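Local coordinates for Card1 endonuclease domain-containing protein (PDB 1XMX), which is of unknown function but carries a Card1-like nuclease domain of the PD-(D/E)XK clan and may bind nucleic acid, at residues T38-V41 with I42-L46. Numbering follows the deposited sequence.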
ATOM      1  N   THR A  38      17.318   0.957  21.113  1.00 21.31           N
ATOM      2  CA  THR A  38      16.645  -0.101  20.388  1.00 21.59           C
ATOM      3  C   THR A  38      15.931   0.423  19.102  1.00 22.60           C
ATOM      4  O   THR A  38      15.438  -0.348  18.329  1.00 23.02           O
ATOM      5  CB  THR A  38      15.587  -0.849  21.236  1.00 23.13           C
ATOM      6  OG1 THR A  38      14.409  -0.046  21.320  1.00 26.66           O
ATOM      7  CG2 THR A  38      16.100  -1.198  22.622  1.00 20.88           C
ATOM      8  N   GLN A  39      15.876   1.718  18.889  1.00 20.24           N
ATOM      9  CA  GLN A  39      15.237   2.235  17.696  1.00 20.18           C
ATOM     10  C   GLN A  39      16.259   2.592  16.590  1.00 19.40           C
ATOM     11  O   GLN A  39      15.889   3.180  15.568  1.00 19.21           O
ATOM     12  CB  GLN A  39      14.390   3.456  18.078  1.00 17.43           C
ATOM     13  CG  GLN A  39      13.222   3.048  18.926  1.00 17.89           C
ATOM     14  CD  GLN A  39      12.415   4.227  19.380  1.00 19.73           C
ATOM     15  OE1 GLN A  39      12.973   5.176  19.948  1.00 18.57           O
ATOM     16  NE2 GLN A  39      11.117   4.215  19.091  1.00 19.00           N
ATOM     17  N   THR A  40      17.524   2.240  16.800  1.00 20.19           N
ATOM     18  CA  THR A  40      18.580   2.378  15.783  1.00 22.39           C
ATOM     19  C   THR A  40      18.159   1.789  14.411  1.00 22.13           C
ATOM     20  O   THR A  40      18.434   2.357  13.330  1.00 21.10           O
ATOM     21  CB  THR A  40      19.875   1.636  16.267  1.00 24.08           C
ATOM     22  OG1 THR A  40      20.370   2.253  17.453  1.00 23.53           O
ATOM     23  CG2 THR A  40      20.955   1.685  15.190  1.00 25.54           C
ATOM     24  N   VAL A  41      17.475   0.653  14.445  1.00 20.61           N
ATOM     25  CA  VAL A  41      17.097  -0.007  13.175  1.00 22.26           C
ATOM     26  C   VAL A  41      16.017   0.815  12.404  1.00 21.73           C
ATOM     27  O   VAL A  41      16.117   0.990  11.194  1.00 18.01           O
ATOM     28  CB  VAL A  41      16.708  -1.491  13.401  1.00 23.42           C
ATOM     29  CG1 VAL A  41      15.477  -1.566  14.358  1.00 23.64           C
ATOM     30  CG2 VAL A  41      16.489  -2.208  12.030  1.00 24.09           C
ATOM     31  N   ILE A  42      15.016   1.344  13.132  1.00 21.68           N
ATOM     32  CA  ILE A  42      14.024   2.230  12.565  1.00 19.90           C
ATOM     33  C   ILE A  42      14.745   3.432  11.967  1.00 18.84           C
ATOM     34  O   ILE A  42      14.515   3.794  10.798  1.00 19.24           O
ATOM     35  CB  ILE A  42      12.957   2.707  13.616  1.00 20.56           C
ATOM     36  CG1 ILE A  42      12.245   1.500  14.273  1.00 23.43           C
ATOM     37  CG2 ILE A  42      11.912   3.565  12.948  1.00 18.13           C
ATOM     38  CD1 ILE A  42      11.441   1.875  15.540  1.00 23.59           C
ATOM     39  N   TYR A  43      15.640   4.045  12.732  1.00 18.57           N
ATOM     40  CA  TYR A  43      16.500   5.089  12.194  1.00 18.28           C
ATOM     41  C   TYR A  43      17.205   4.764  10.846  1.00 18.77           C
ATOM     42  O   TYR A  43      17.220   5.604   9.933  1.00 20.31           O
ATOM     43  CB  TYR A  43      17.516   5.557  13.222  1.00 19.15           C
ATOM     44  CG  TYR A  43      18.628   6.420  12.627  1.00 20.33           C
ATOM     45  CD1 TYR A  43      18.384   7.741  12.206  1.00 21.25           C
ATOM     46  CD2 TYR A  43      19.921   5.916  12.473  1.00 20.41           C
ATOM     47  CE1 TYR A  43      19.437   8.557  11.646  1.00 20.01           C
ATOM     48  CE2 TYR A  43      20.952   6.697  11.961  1.00 19.71           C
ATOM     49  CZ  TYR A  43      20.699   8.022  11.524  1.00 21.57           C
ATOM     50  OH  TYR A  43      21.757   8.819  11.022  1.00 22.68           O
ATOM     51  N   GLN A  44      17.850   3.611  10.778  1.00 18.08           N
ATOM     52  CA  GLN A  44      18.544   3.148   9.599  1.00 21.68           C
ATOM     53  C   GLN A  44      17.570   3.043   8.399  1.00 21.09           C
ATOM     54  O   GLN A  44      17.895   3.494   7.291  1.00 19.31           O
ATOM     55  CB  GLN A  44      19.254   1.821   9.879  1.00 23.30           C
ATOM     56  CG  GLN A  44      20.396   1.955  10.913  1.00 26.74           C
ATOM     57  CD  GLN A  44      20.953   0.588  11.369  1.00 26.86           C
ATOM     58  OE1 GLN A  44      20.445  -0.469  10.999  1.00 29.25           O
ATOM     59  NE2 GLN A  44      21.994   0.625  12.177  1.00 29.11           N
ATOM     60  N   ARG A  45      16.372   2.519   8.649  1.00 20.95           N
ATOM     61  CA  ARG A  45      15.331   2.425   7.601  1.00 19.97           C
ATOM     62  C   ARG A  45      14.822   3.800   7.134  1.00 20.85           C
ATOM     63  O   ARG A  45      14.626   4.045   5.897  1.00 20.83           O
ATOM     64  CB  ARG A  45      14.161   1.620   8.108  1.00 16.97           C
ATOM     65  CG  ARG A  45      14.451   0.165   8.270  1.00 17.83           C
ATOM     66  CD  ARG A  45      13.305  -0.432   9.044  1.00 21.59           C
ATOM     67  NE  ARG A  45      13.563  -1.763   9.557  1.00 23.57           N
ATOM     68  CZ  ARG A  45      12.906  -2.303  10.593  1.00 26.21           C
ATOM     69  NH1 ARG A  45      11.964  -1.607  11.224  1.00 25.76           N
ATOM     70  NH2 ARG A  45      13.207  -3.545  11.009  1.00 25.21           N
ATOM     71  N   LEU A  46      14.516   4.664   8.100  1.00 18.18           N
ATOM     72  CA  LEU A  46      14.149   6.050   7.799  1.00 18.38           C
ATOM     73  C   LEU A  46      15.208   6.735   6.938  1.00 18.04           C
ATOM     74  O   LEU A  46      14.890   7.494   5.998  1.00 16.65           O
ATOM     75  CB  LEU A  46      13.996   6.866   9.096  1.00 16.33           C
ATOM     76  CG  LEU A  46      12.773   6.483   9.904  1.00 17.60           C
ATOM     77  CD1 LEU A  46      12.696   7.208  11.204  1.00 16.29           C
ATOM     78  CD2 LEU A  46      11.476   6.795   9.083  1.00 18.30           C
TER
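Gln39 O accepts the amide N-H of Tyr43 at 3.0 Å, the first of three bonds that start helix 40-52. This bond is almost straight, with an N-H...O angle of 177°. Gln44 N gives to Thr40 O at 2.9 Å, and Arg45 N to Val41 O at 3.0 Å. In these two the donor is tilted about 20° from the carbonyl plane. Gln39 holds the N-cap position, and the backbone changes there from a 3-10 turn to the alpha helix.

Side chains one turn apart pair along the helix. Val41 CG2 lies over one face of the Arg45 guanidinium, 3.7 Å from NH2. CG2 stands anti to the Val41 backbone N, while the Arg45 chain, extended from CG to NE, runs back beside it. The extended Gln44 chain crosses Thr40 at a slant, and its amide NE2 comes 3.4 Å from Thr40 CG2. On the inner side, Gln39 CG packs beside Ile42 CD1 at 4.0 Å, both side chains pointing the same way. Tyr43 CG lies anti to its backbone N (chi1 167°), which carries the ring away from residues 38-41 toward the sheet; Thr40 O sits at the ring edge, near its plane.

Two polar side-chain ends bond to residues just before the helix. Thr40 OG1 is hydrogen-bonded to His37 O, and Gln39 OE1 to Asp36 N. The Tyr43 ring meets Phe59 of strand 56-61.

The segment opens the helix of the beta-alpha-beta unit formed by strand 30-35, helix 40-52 and strand 56-61. Gln39 and Ile42 are buried, with Ile10 and Gln12 against Ile42 and Gln12 against Gln39. On the more open side the methyls of Val41 and Thr40 meet the guanidinium of Arg45 and the amide of Gln44 by van der Waals contact, so the backbone bonds, not side-chain polar bonds, tie the two segments together.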